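Local atomic coordinates of trehalose-6-phosphate phosphatase (Candida albicans, PDB entry 5DXF), a protein that belongs to glycosyltransferase family 20 and has the GT-B architecture, two Rossmann-like halves facing each other across a cleft. Residues I201-Y206 and A222-F227; V230-S235 and R266-C271; D435-T440 and T461-V466; P454-E459 and I471-W476. All coordinates share one frame; numbering follows the deposited sequence.

Overall arrangement
The four contacts run as a chain of neighbours across the molecule. Contact 1 pairs two strands of the N-terminal sheet, and contact 2 fixes the loop that leaves the second of them; V230 of that loop packs on Y206, and the centres of contacts 1 and 2 are about 17 Å apart. Contacts 3 and 4 belong to the C-terminal half, about 11 Å between their centres, where A464 and T463 rest on L457, S458 and M472. P231 of contact 2 meets D435 and G436 of contact 3, bridging the two halves of the GT-B fold. Contacts 1 and 4 are farthest apart, about 32 Å between centres, on opposite sides of the chain's centre.

Contact 1. Residues I201-Y206 and A222-F227; sequences IWIHDY and AYIGFF
The F226 ring has the carbonyl of I203 over one face, I203 O standing 3.5 Å from F226 CD1 and nearer the ring's border than its middle, while D205 O lies at its edge near CZ. F226 CG is anti to the backbone N (chi1 -174°), which carries the ring across to the neighbouring strand, and there I203 CB comes to 4.0 Å from F226 CD1, the two side chains at about a right angle. The W202 indole carries H204 CE1 over one face, and its pyrrole edge meets the next strand, NE1 being 3.7 Å from F227 CB; W202 and F227 run alongside each other in the same direction. These groups sit on two parallel strands of the N-terminal Rossmann-like sheet, joined through helix 211-218 as a beta-alpha-beta unit. I201, I203 and D205 turn their backbone bonds toward strand 223-227. I201 N gives to Y223 O, G225 N to I201 O at 2.9 Å, I203 N to G225 O, F227 N to I203 O at 3.1 Å (170°), and D205 N to F227 O. W202 and H204 bond the other way, to strand 34-37. On the side of I201, I203, I224 and F226, I203 CD1 touches I224 CG2 at 3.8 Å; L215 of the helix packs on I203 and I224, L211 on I203 and P212 on F226, while I201 lies on L34 and V36. On the opposite side, F519 stacks on W202, and W515 meets W202 and stands edge-to-face with F227; the H204 imidazole is held at both nitrogens, by N35 OD1 and H229 NE2.

Contact 2. Residues V230-S235 and R266-C271; sequences VPFPSS and RHFISC
In the loop that leads from strand 223-227 of the N-terminal Rossmann-like half to helix 235-238, F232 and S234 are laid along one side of helix 262-274. F268 presents its edge to the face of F232 in a T-shaped pair, ring centroids 5.1 Å apart and planes at 83°, with F268 CD1 3.5 Å from F232 CZ. P233 CD lies on the opposite face of the F232 ring, so the phenyl is held between its own successor and the helix. At its edge, near the ring plane, stands C271 SG, 3.8 Å from F232 CE2, a sulfur-aromatic contact; the same sulfur reaches S235 CA. One helical turn back, H267 meets the loop backbone: ND1 donates a weak bond, 3.3 Å long, to F232 O at the edge of the imidazole. S234 covers one face of that ring in a CH-pi contact, its CB 4.1 Å from the H267 ring centroid and almost on the ring normal. Around this junction, M251 of helix 244-251 touches both phenylalanines, L248 packs on F268 and C271, F160 of helix 147-160 and F238 of helix 235-238 meet the F232 ring, and F259 at the end of strand 256-259 meets F268.

Contact 3. Residues D435-T440 and T461-V466; sequences DGMNTT and TGTATV
D435 OD1 takes two bonds from the start of the 461-466 loop: T461 OG1 donates to the syn lone pair of D435 OD1, at 2.6 Å, and G462 N approaches the same oxygen at 3.1 Å, nearly along the C-O axis and fairly straight (163°). D435 CG lies between its own backbone N and carbonyl carbon (chi1 57°), and the carboxylate is thereby turned to the hydroxyl and the amide together. A second polar link is made by T463, whose OG1 accepts from N438 N at 2.9 Å. M437 lies across T463 at about a right angle. Its chain is bent at chi2, bringing SD beside T463 OG1 and the methyl CE over the G462 carbonyl, with CE also 3.8 Å from V466 CG1. G462, which has no side chain, brings its CA up to G436 O at 3.6 Å in a CA-H...O contact, and the two backbones are close there.

The second shell fixes these groups. D435 OD2 forms a salt bridge with R344 NH1, so both carboxylate oxygens are engaged, one by the loop and one by the arginine. N438 is the N-cap of helix 439-447, and its side chain caps a backbone N farther along the helix. The loop coils on itself, with T465 N bonded to G462 O at 2.9 Å. Outward, T463 rests on S441 and L442 of helix 439-447, M437 and V466 pack on P298, and M437 also on Q260, while the loop itself links strand 455-458 to strand 471-473.

Contact 4. Residues P454-E459 and I471-W476; sequences PLILSE and IMVNPW
M472 leans against L457 on the neighbouring strand, and its side chain can be followed outward. CB lies 3.9 Å from L457 O. CG stands anti to the carbonyl carbon (chi1 -60°), and a bend at chi2 (-86°) folds the chain back, so that SD is 4.2 Å from L457 CB as well as near L457 O. The terminal CE turns to the loop between the strands, reaching A464 O at 3.7 Å. M472 and L457 thus share one side of the sheet, where S441 of helix 439-447 also packs on L457.

The backbones are joined by three bonds. L457 N donates to I471 O at 2.9 Å, V473 N to L457 O at 2.8 Å, and E459 N to V473 O at 3.0 Å. L457 bonds through both its N and its O, in parallel register with M472. On the other side of the sheet I456 CG2 approaches V473 CB at 4.1 Å, and both residues rest on T484 of helix 478-489. On this I456 and V473 side, S458 OG lies 3.2 Å from P475 CG; S458 OG is hydrogen-bonded to S432 O and F460 N. E459 passes its CB and CG alongside V473 O.

The axes of the two short strands are turned 39° to each other, and 471-473 is an edge strand of three parallel strands, after 428-430 and 455-458, covered by helices on both sides: the layered alpha/beta/alpha pattern of a Rossmann-like GT-B half.

Contact 1. Residues I201-Y206 and A222-F227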
loop_
_atom_site.group_PDB
_atom_site.type_symbol
_atom_site.label_atom_id
_atom_site.label_comp_id
_atom_site.label_asym_id
_atom_site.label_seq_id
_atom_site.Cartn_x
_atom_site.Cartn_y
_atom_site.Cartn_z
ATOM N N ILE A 201 -19.091 8.236 6.668
ATOM C CA ILE A 201 -17.698 8.473 7.013
ATOM C C ILE A 201 -16.810 7.291 6.687
ATOM O O ILE A 201 -17.100 6.167 7.066
ATOM C CB ILE A 201 -17.516 8.827 8.500
ATOM C CG1 ILE A 201 -18.563 9.838 8.939
ATOM C CG2 ILE A 201 -16.136 9.405 8.736
ATOM C CD1 ILE A 201 -18.313 11.229 8.408
ATOM N N TRP A 202 -15.725 7.565 5.977
ATOM C CA TRP A 202 -14.753 6.549 5.636
ATOM C C TRP A 202 -13.414 6.952 6.210
ATOM O O TRP A 202 -12.944 8.044 5.961
ATOM C CB TRP A 202 -14.653 6.430 4.122
ATOM C CG TRP A 202 -14.043 5.174 3.675
ATOM C CD1 TRP A 202 -13.254 4.360 4.400
ATOM C CD2 TRP A 202 -14.163 4.576 2.387
ATOM N NE1 TRP A 202 -12.870 3.287 3.655
ATOM C CE2 TRP A 202 -13.416 3.396 2.409
ATOM C CE3 TRP A 202 -14.830 4.924 1.216
ATOM C CZ2 TRP A 202 -13.314 2.561 1.315
ATOM C CZ3 TRP A 202 -14.731 4.092 0.131
ATOM C CH2 TRP A 202 -13.979 2.926 0.185
ATOM N N ILE A 203 -12.797 6.068 6.979
ATOM C CA ILE A 203 -11.499 6.359 7.569
ATOM C C ILE A 203 -10.485 5.281 7.259
ATOM O O ILE A 203 -10.806 4.099 7.266
ATOM C CB ILE A 203 -11.576 6.528 9.083
ATOM C CG1 ILE A 203 -12.609 7.580 9.449
ATOM C CG2 ILE A 203 -10.223 6.934 9.617
ATOM C CD1 ILE A 203 -13.675 7.059 10.381
ATOM N N HIS A 204 -9.248 5.675 7.002
ATOM C CA HIS A 204 -8.242 4.699 6.624
ATOM C C HIS A 204 -7.030 4.606 7.537
ATOM O O HIS A 204 -6.426 5.599 7.901
ATOM C CB HIS A 204 -7.777 4.959 5.199
ATOM C CG HIS A 204 -8.890 5.190 4.232
ATOM N ND1 HIS A 204 -9.179 4.314 3.212
ATOM C CD2 HIS A 204 -9.772 6.204 4.115
ATOM C CE1 HIS A 204 -10.197 4.773 2.514
ATOM N NE2 HIS A 204 -10.579 5.917 3.044
ATOM N N ASP A 205 -6.704 3.377 7.903
ATOM C CA ASP A 205 -5.394 2.982 8.403
ATOM C C ASP A 205 -5.060 3.241 9.865
ATOM O O ASP A 205 -5.861 3.748 10.623
ATOM C CB ASP A 205 -4.288 3.504 7.496
ATOM C CG ASP A 205 -3.678 2.421 6.654
ATOM O OD1 ASP A 205 -4.176 1.287 6.687
ATOM O OD2 ASP A 205 -2.698 2.700 5.950
ATOM N N TYR A 206 -3.842 2.869 10.227
ATOM C CA TYR A 206 -3.379 2.805 11.607
ATOM C C TYR A 206 -3.256 4.124 12.359
ATOM O O TYR A 206 -3.249 4.138 13.579
ATOM C CB TYR A 206 -2.096 1.985 11.706
ATOM C CG TYR A 206 -1.024 2.401 10.746
ATOM C CD1 TYR A 206 -1.098 2.070 9.413
ATOM C CD2 TYR A 206 0.067 3.121 11.181
ATOM C CE1 TYR A 206 -0.108 2.451 8.533
ATOM C CE2 TYR A 206 1.058 3.507 10.315
ATOM C CZ TYR A 206 0.967 3.167 8.993
ATOM O OH TYR A 206 1.958 3.556 8.135
ATOM N N ALA A 222 -24.249 7.422 13.430
ATOM C CA ALA A 222 -23.717 7.803 12.124
ATOM C C ALA A 222 -23.204 6.554 11.422
ATOM O O ALA A 222 -22.738 5.621 12.078
ATOM C CB ALA A 222 -22.609 8.838 12.260
ATOM N N TYR A 223 -23.292 6.532 10.097
ATOM C CA TYR A 223 -22.761 5.412 9.329
ATOM C C TYR A 223 -21.259 5.587 9.158
ATOM O O TYR A 223 -20.807 6.512 8.480
ATOM C CB TYR A 223 -23.448 5.301 7.970
ATOM C CG TYR A 223 -24.897 5.723 7.994
ATOM C CD1 TYR A 223 -25.825 5.048 8.776
ATOM C CD2 TYR A 223 -25.338 6.797 7.235
ATOM C CE1 TYR A 223 -27.150 5.433 8.804
ATOM C CE2 TYR A 223 -26.662 7.190 7.257
ATOM C CZ TYR A 223 -27.563 6.506 8.042
ATOM O OH TYR A 223 -28.884 6.892 8.066
ATOM N N ILE A 224 -20.490 4.703 9.782
ATOM C CA ILE A 224 -19.038 4.817 9.769
ATOM C C ILE A 224 -18.385 3.521 9.309
ATOM O O ILE A 224 -18.684 2.441 9.824
ATOM C CB ILE A 224 -18.493 5.198 11.158
ATOM C CG1 ILE A 224 -19.086 6.536 11.604
ATOM C CG2 ILE A 224 -16.975 5.267 11.133
ATOM C CD1 ILE A 224 -18.545 7.037 12.903
ATOM N N GLY A 225 -17.475 3.644 8.358
ATOM C CA GLY A 225 -16.731 2.511 7.845
ATOM C C GLY A 225 -15.237 2.685 8.033
ATOM O O GLY A 225 -14.703 3.761 7.810
ATOM N N PHE A 226 -14.560 1.633 8.466
ATOM C CA PHE A 226 -13.120 1.693 8.586
ATOM C C PHE A 226 -12.431 0.657 7.716
ATOM O O PHE A 226 -12.788 -0.508 7.714
ATOM C CB PHE A 226 -12.688 1.556 10.040
ATOM C CG PHE A 226 -11.221 1.758 10.245
ATOM C CD1 PHE A 226 -10.730 2.986 10.618
ATOM C CD2 PHE A 226 -10.334 0.723 10.040
ATOM C CE1 PHE A 226 -9.381 3.180 10.796
ATOM C CE2 PHE A 226 -8.986 0.906 10.214
ATOM C CZ PHE A 226 -8.512 2.138 10.594
ATOM N N PHE A 227 -11.435 1.098 6.969
ATOM C CA PHE A 227 -10.639 0.183 6.180
ATOM C C PHE A 227 -9.169 0.199 6.577
ATOM O O PHE A 227 -8.567 1.245 6.724
ATOM C CB PHE A 227 -10.780 0.474 4.697
ATOM C CG PHE A 227 -10.308 -0.638 3.836
ATOM C CD1 PHE A 227 -8.992 -0.732 3.480
ATOM C CD2 PHE A 227 -11.177 -1.603 3.408
ATOM C CE1 PHE A 227 -8.545 -1.768 2.697
ATOM C CE2 PHE A 227 -10.744 -2.642 2.619
ATOM C CZ PHE A 227 -9.423 -2.722 2.262
#

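Contact 2. Residues V230-S235 and R266-C271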
loop_
_atom_site.group_PDB
_atom_site.type_symbol
_atom_site.label_atom_id
_atom_site.label_comp_id
_atom_site.label_asym_id
_atom_site.label_seq_id
_atom_site.Cartn_x
_atom_site.Cartn_y
_atom_site.Cartn_z
ATOM N N VAL A 230 -3.022 -1.720 5.831
ATOM C CA VAL A 230 -1.932 -2.542 6.337
ATOM C C VAL A 230 -2.459 -3.862 6.903
ATOM O O VAL A 230 -3.658 -3.979 7.167
ATOM C CB VAL A 230 -1.135 -1.784 7.429
ATOM C CG1 VAL A 230 -0.310 -0.684 6.793
ATOM C CG2 VAL A 230 -2.072 -1.211 8.487
ATOM N N PRO A 231 -1.581 -4.805 7.175
ATOM C CA PRO A 231 -1.981 -6.083 7.758
ATOM C C PRO A 231 -2.448 -5.950 9.198
ATOM O O PRO A 231 -2.110 -4.993 9.861
ATOM C CB PRO A 231 -0.693 -6.886 7.725
ATOM C CG PRO A 231 0.067 -6.316 6.599
ATOM C CD PRO A 231 -0.241 -4.861 6.585
ATOM N N PHE A 232 -3.251 -6.894 9.662
ATOM C CA PHE A 232 -3.601 -6.948 11.070
ATOM C C PHE A 232 -2.935 -8.133 11.734
ATOM O O PHE A 232 -2.962 -9.242 11.220
ATOM C CB PHE A 232 -5.103 -6.981 11.306
ATOM C CG PHE A 232 -5.509 -6.400 12.622
ATOM C CD1 PHE A 232 -5.748 -5.057 12.748
ATOM C CD2 PHE A 232 -5.624 -7.199 13.738
ATOM C CE1 PHE A 232 -6.103 -4.515 13.957
ATOM C CE2 PHE A 232 -5.982 -6.671 14.953
ATOM C CZ PHE A 232 -6.218 -5.324 15.063
ATOM N N PRO A 233 -2.281 -7.829 12.937
ATOM C CA PRO A 233 -1.550 -8.970 13.506
ATOM C C PRO A 233 -2.383 -9.939 14.329
ATOM O O PRO A 233 -3.422 -9.559 14.838
ATOM C CB PRO A 233 -0.514 -8.307 14.389
ATOM C CG PRO A 233 -1.258 -7.206 15.015
ATOM C CD PRO A 233 -2.113 -6.652 13.929
ATOM N N SER A 234 -1.863 -11.142 14.529
ATOM C CA SER A 234 -2.476 -12.185 15.337
ATOM C C SER A 234 -2.509 -11.717 16.764
ATOM O O SER A 234 -1.784 -10.812 17.131
ATOM C CB SER A 234 -1.625 -13.439 15.289
ATOM O OG SER A 234 -2.391 -14.575 14.990
ATOM N N SER A 235 -3.397 -12.295 17.556
ATOM C CA SER A 235 -3.595 -11.857 18.926
ATOM C C SER A 235 -2.281 -11.910 19.698
ATOM O O SER A 235 -2.048 -11.112 20.580
ATOM C CB SER A 235 -4.678 -12.693 19.615
ATOM O OG SER A 235 -4.518 -14.069 19.349
ATOM N N ARG A 266 -9.618 -12.606 10.240
ATOM C CA ARG A 266 -9.617 -13.627 11.285
ATOM C C ARG A 266 -8.838 -13.168 12.519
ATOM O O ARG A 266 -9.282 -13.368 13.655
ATOM C CB ARG A 266 -9.038 -14.941 10.749
ATOM C CG ARG A 266 -9.823 -15.524 9.579
ATOM C CD ARG A 266 -9.313 -16.900 9.158
ATOM N NE ARG A 266 -7.899 -16.890 8.795
ATOM C CZ ARG A 266 -7.274 -17.901 8.199
ATOM N NH1 ARG A 266 -7.938 -19.006 7.888
ATOM N NH2 ARG A 266 -5.984 -17.806 7.908
ATOM N N HIS A 267 -7.689 -12.540 12.289
ATOM C CA HIS A 267 -6.845 -12.062 13.380
ATOM C C HIS A 267 -7.509 -10.944 14.173
ATOM O O HIS A 267 -7.409 -10.902 15.400
ATOM C CB HIS A 267 -5.496 -11.588 12.843
ATOM C CG HIS A 267 -4.632 -12.698 12.330
ATOM N ND1 HIS A 267 -3.579 -12.484 11.469
ATOM C CD2 HIS A 267 -4.670 -14.031 12.561
ATOM C CE1 HIS A 267 -3.005 -13.640 11.187
ATOM N NE2 HIS A 267 -3.645 -14.594 11.838
ATOM N N PHE A 268 -8.182 -10.038 13.470
ATOM C CA PHE A 268 -8.879 -8.945 14.134
ATOM C C PHE A 268 -10.017 -9.480 14.988
ATOM O O PHE A 268 -10.202 -9.046 16.127
ATOM C CB PHE A 268 -9.414 -7.941 13.118
ATOM C CG PHE A 268 -10.213 -6.829 13.732
ATOM C CD1 PHE A 268 -9.580 -5.749 14.319
ATOM C CD2 PHE A 268 -11.598 -6.865 13.723
ATOM C CE1 PHE A 268 -10.309 -4.726 14.886
ATOM C CE2 PHE A 268 -12.334 -5.844 14.288
ATOM C CZ PHE A 268 -11.687 -4.772 14.870
ATOM N N ILE A 269 -10.777 -10.417 14.428
ATOM C CA ILE A 269 -11.868 -11.056 15.159
ATOM C C ILE A 269 -11.363 -11.740 16.429
ATOM O O ILE A 269 -11.900 -11.516 17.527
ATOM C CB ILE A 269 -12.601 -12.077 14.267
ATOM C CG1 ILE A 269 -13.404 -11.339 13.193
ATOM C CG2 ILE A 269 -13.500 -12.972 15.100
ATOM C CD1 ILE A 269 -13.959 -12.226 12.125
ATOM N N SER A 270 -10.273 -12.481 16.289
ATOM C CA SER A 270 -9.659 -13.176 17.405
ATOM C C SER A 270 -9.185 -12.213 18.465
ATOM O O SER A 270 -9.357 -12.446 19.641
ATOM C CB SER A 270 -8.473 -13.984 16.917
ATOM O OG SER A 270 -8.484 -15.269 17.493
ATOM N N CYS A 271 -8.589 -11.121 18.034
ATOM C CA CYS A 271 -8.190 -10.040 18.935
ATOM C C CYS A 271 -9.370 -9.470 19.710
ATOM O O CYS A 271 -9.288 -9.283 20.924
ATOM C CB CYS A 271 -7.505 -8.915 18.157
ATOM S SG CYS A 271 -5.762 -9.186 17.785
#

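Contact 3. Residues D435-T440 and T461-V466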
loop_
_atom_site.group_PDB
_atom_site.type_symbol
_atom_site.label_atom_id
_atom_site.label_comp_id
_atom_site.label_asym_id
_atom_site.label_seq_id
_atom_site.Cartn_x
_atom_site.Cartn_y
_atom_site.Cartn_z
ATOM N N ASP A 435 2.596 -7.654 3.662
ATOM C CA ASP A 435 1.936 -6.399 3.310
ATOM C C ASP A 435 0.431 -6.566 3.130
ATOM O O ASP A 435 -0.072 -7.686 3.025
ATOM C CB ASP A 435 2.550 -5.799 2.037
ATOM C CG ASP A 435 2.495 -6.745 0.842
ATOM O OD1 ASP A 435 1.651 -7.666 0.813
ATOM O OD2 ASP A 435 3.304 -6.553 -0.089
ATOM N N GLY A 436 -0.281 -5.445 3.090
ATOM C CA GLY A 436 -1.703 -5.463 2.811
ATOM C C GLY A 436 -1.945 -5.766 1.347
ATOM O O GLY A 436 -2.699 -6.678 1.007
ATOM N N MET A 437 -1.287 -5.004 0.477
ATOM C CA MET A 437 -1.427 -5.189 -0.963
ATOM C C MET A 437 -0.212 -4.684 -1.734
ATOM O O MET A 437 0.375 -3.659 -1.388
ATOM C CB MET A 437 -2.686 -4.483 -1.470
ATOM C CG MET A 437 -3.868 -5.411 -1.657
ATOM S SD MET A 437 -3.492 -6.728 -2.827
ATOM C CE MET A 437 -4.745 -7.928 -2.393
ATOM N N ASN A 438 0.154 -5.411 -2.784
ATOM C CA ASN A 438 1.229 -4.987 -3.671
ATOM C C ASN A 438 0.671 -4.387 -4.957
ATOM O O ASN A 438 0.271 -5.107 -5.872
ATOM C CB ASN A 438 2.158 -6.157 -3.992
ATOM C CG ASN A 438 3.456 -5.709 -4.636
ATOM O OD1 ASN A 438 3.581 -5.685 -5.861
ATOM N ND2 ASN A 438 4.431 -5.344 -3.810
ATOM N N THR A 439 0.643 -3.059 -5.010
ATOM C CA THR A 439 0.126 -2.320 -6.157
ATOM C C THR A 439 0.971 -2.551 -7.414
ATOM O O THR A 439 0.446 -2.671 -8.532
ATOM C CB THR A 439 0.076 -0.808 -5.841
ATOM O OG1 THR A 439 -0.813 -0.577 -4.740
ATOM C CG2 THR A 439 -0.394 -0.011 -7.043
ATOM N N THR A 440 2.282 -2.624 -7.207
ATOM C CA THR A 440 3.252 -2.758 -8.288
ATOM C C THR A 440 3.001 -3.989 -9.158
ATOM O O THR A 440 3.173 -3.936 -10.374
ATOM C CB THR A 440 4.690 -2.816 -7.725
ATOM O OG1 THR A 440 4.948 -1.633 -6.959
ATOM C CG2 THR A 440 5.714 -2.921 -8.848
ATOM N N THR A 461 2.539 -12.163 0.323
ATOM C CA THR A 461 1.952 -10.870 -0.007
ATOM C C THR A 461 0.444 -11.022 -0.169
ATOM O O THR A 461 -0.048 -12.093 -0.527
ATOM C CB THR A 461 2.561 -10.256 -1.288
ATOM O OG1 THR A 461 2.189 -8.876 -1.378
ATOM C CG2 THR A 461 2.080 -10.985 -2.531
ATOM N N GLY A 462 -0.284 -9.946 0.111
ATOM C CA GLY A 462 -1.733 -9.966 0.043
ATOM C C GLY A 462 -2.257 -10.191 -1.362
ATOM O O GLY A 462 -3.344 -10.730 -1.545
ATOM N N THR A 463 -1.481 -9.783 -2.361
ATOM C CA THR A 463 -1.916 -9.883 -3.752
ATOM C C THR A 463 -2.012 -11.343 -4.196
ATOM O O THR A 463 -2.791 -11.681 -5.089
ATOM C CB THR A 463 -0.972 -9.105 -4.692
ATOM O OG1 THR A 463 -0.849 -7.752 -4.234
ATOM C CG2 THR A 463 -1.521 -9.089 -6.105
ATOM N N ALA A 464 -1.238 -12.211 -3.550
ATOM C CA ALA A 464 -1.354 -13.646 -3.787
ATOM C C ALA A 464 -2.789 -14.126 -3.547
ATOM O O ALA A 464 -3.222 -15.121 -4.132
ATOM C CB ALA A 464 -0.381 -14.418 -2.905
ATOM N N THR A 465 -3.523 -13.413 -2.693
ATOM C CA THR A 465 -4.921 -13.735 -2.427
ATOM C C THR A 465 -5.807 -13.534 -3.656
ATOM O O THR A 465 -6.734 -14.321 -3.888
ATOM C CB THR A 465 -5.475 -12.897 -1.254
ATOM O OG1 THR A 465 -5.006 -13.445 -0.015
ATOM C CG2 THR A 465 -6.998 -12.884 -1.251
ATOM N N VAL A 466 -5.527 -12.508 -4.455
ATOM C CA VAL A 466 -6.392 -12.227 -5.599
ATOM C C VAL A 466 -5.864 -12.839 -6.898
ATOM O O VAL A 466 -6.642 -13.370 -7.692
ATOM C CB VAL A 466 -6.607 -10.697 -5.792
ATOM C CG1 VAL A 466 -7.128 -10.087 -4.501
ATOM C CG2 VAL A 466 -5.330 -9.990 -6.240
#

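Contact 4. Residues P454-E459 and I471-W476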
loop_
_atom_site.group_PDB
_atom_site.type_symbol
_atom_site.label_atom_id
_atom_site.label_comp_id
_atom_site.label_asym_id
_atom_site.label_seq_id
_atom_site.Cartn_x
_atom_site.Cartn_y
_atom_site.Cartn_z
ATOM N N PRO A 454 6.210 -12.524 -17.526
ATOM C CA PRO A 454 5.799 -13.228 -16.303
ATOM C C PRO A 454 5.978 -12.449 -14.996
ATOM O O PRO A 454 6.897 -11.631 -14.818
ATOM C CB PRO A 454 6.695 -14.474 -16.300
ATOM C CG PRO A 454 7.869 -14.104 -17.118
ATOM C CD PRO A 454 7.333 -13.206 -18.193
ATOM N N LEU A 455 5.065 -12.735 -14.074
ATOM C CA LEU A 455 5.091 -12.180 -12.732
ATOM C C LEU A 455 5.299 -13.288 -11.707
ATOM O O LEU A 455 4.565 -14.278 -11.690
ATOM C CB LEU A 455 3.793 -11.429 -12.437
ATOM C CG LEU A 455 3.530 -11.130 -10.960
ATOM C CD1 LEU A 455 4.507 -10.088 -10.438
ATOM C CD2 LEU A 455 2.091 -10.689 -10.743
ATOM N N ILE A 456 6.311 -13.123 -10.864
ATOM C CA ILE A 456 6.540 -14.040 -9.759
ATOM C C ILE A 456 6.133 -13.363 -8.456
ATOM O O ILE A 456 6.552 -12.236 -8.165
ATOM C CB ILE A 456 8.006 -14.496 -9.683
ATOM C CG1 ILE A 456 8.455 -15.058 -11.031
ATOM C CG2 ILE A 456 8.180 -15.541 -8.592
ATOM C CD1 ILE A 456 9.853 -15.639 -11.008
ATOM N N LEU A 457 5.309 -14.057 -7.679
ATOM C CA LEU A 457 4.657 -13.466 -6.521
ATOM C C LEU A 457 4.959 -14.236 -5.242
ATOM O O LEU A 457 4.892 -15.467 -5.208
ATOM C CB LEU A 457 3.144 -13.398 -6.754
ATOM C CG LEU A 457 2.421 -12.155 -6.239
ATOM C CD1 LEU A 457 3.098 -10.914 -6.783
ATOM C CD2 LEU A 457 0.954 -12.181 -6.641
ATOM N N SER A 458 5.306 -13.499 -4.193
ATOM C CA SER A 458 5.510 -14.088 -2.877
ATOM C C SER A 458 4.166 -14.580 -2.368
ATOM O O SER A 458 3.146 -13.925 -2.572
ATOM C CB SER A 458 6.123 -13.076 -1.905
ATOM O OG SER A 458 6.112 -13.562 -0.575
ATOM N N GLU A 459 4.154 -15.741 -1.724
ATOM C CA GLU A 459 2.904 -16.295 -1.221
ATOM C C GLU A 459 2.447 -15.560 0.034
ATOM O O GLU A 459 1.315 -15.730 0.489
ATOM C CB GLU A 459 3.056 -17.788 -0.934
ATOM C CG GLU A 459 4.075 -18.110 0.143
ATOM C CD GLU A 459 4.286 -19.598 0.309
ATOM O OE1 GLU A 459 4.250 -20.320 -0.709
ATOM O OE2 GLU A 459 4.481 -20.050 1.457
ATOM N N ILE A 471 2.473 -17.206 -10.834
ATOM C CA ILE A 471 3.568 -18.023 -10.330
ATOM C C ILE A 471 3.883 -17.595 -8.900
ATOM O O ILE A 471 3.927 -16.407 -8.600
ATOM C CB ILE A 471 4.823 -17.901 -11.219
ATOM C CG1 ILE A 471 4.470 -18.191 -12.680
ATOM C CG2 ILE A 471 5.910 -18.848 -10.745
ATOM C CD1 ILE A 471 5.643 -18.068 -13.636
ATOM N N MET A 472 4.116 -18.557 -8.023
ATOM C CA MET A 472 4.253 -18.259 -6.614
ATOM C C MET A 472 5.564 -18.746 -6.059
ATOM O O MET A 472 6.122 -19.724 -6.532
ATOM C CB MET A 472 3.115 -18.899 -5.848
ATOM C CG MET A 472 1.758 -18.404 -6.276
ATOM S SD MET A 472 1.320 -16.919 -5.393
ATOM C CE MET A 472 -0.410 -16.806 -5.790
ATOM N N VAL A 473 6.062 -18.044 -5.053
ATOM C CA VAL A 473 7.327 -18.407 -4.448
ATOM C C VAL A 473 7.325 -18.217 -2.938
ATOM O O VAL A 473 6.523 -17.474 -2.400
ATOM C CB VAL A 473 8.488 -17.654 -5.126
ATOM C CG1 VAL A 473 8.745 -16.298 -4.494
ATOM C CG2 VAL A 473 9.735 -18.512 -5.201
ATOM N N ASN A 474 8.240 -18.897 -2.266
ATOM C CA ASN A 474 8.559 -18.568 -0.897
ATOM C C ASN A 474 9.822 -17.719 -0.919
ATOM O O ASN A 474 10.894 -18.196 -1.233
ATOM C CB ASN A 474 8.776 -19.845 -0.093
ATOM C CG ASN A 474 9.138 -19.579 1.351
ATOM O OD1 ASN A 474 8.730 -18.589 1.938
ATOM N ND2 ASN A 474 9.897 -20.476 1.929
ATOM N N PRO A 475 9.688 -16.453 -0.568
ATOM C CA PRO A 475 10.802 -15.501 -0.662
ATOM C C PRO A 475 11.964 -15.871 0.256
ATOM O O PRO A 475 13.113 -15.563 -0.058
ATOM C CB PRO A 475 10.169 -14.171 -0.237
ATOM C CG PRO A 475 8.973 -14.555 0.562
ATOM C CD PRO A 475 8.460 -15.811 -0.071
ATOM N N TRP A 476 11.662 -16.530 1.369
ATOM C CA TRP A 476 12.694 -16.984 2.292
ATOM C C TRP A 476 13.522 -18.102 1.667
ATOM O O TRP A 476 14.703 -18.260 1.973
ATOM C CB TRP A 476 12.072 -17.456 3.605
ATOM C CG TRP A 476 11.255 -16.404 4.283
ATOM C CD1 TRP A 476 9.895 -16.290 4.277
ATOM C CD2 TRP A 476 11.746 -15.308 5.063
ATOM N NE1 TRP A 476 9.508 -15.194 5.007
ATOM C CE2 TRP A 476 10.626 -14.573 5.501
ATOM C CE3 TRP A 476 13.022 -14.877 5.435
ATOM C CZ2 TRP A 476 10.744 -13.434 6.293
ATOM C CZ3 TRP A 476 13.137 -13.744 6.220
ATOM C CH2 TRP A 476 12.006 -13.036 6.640
#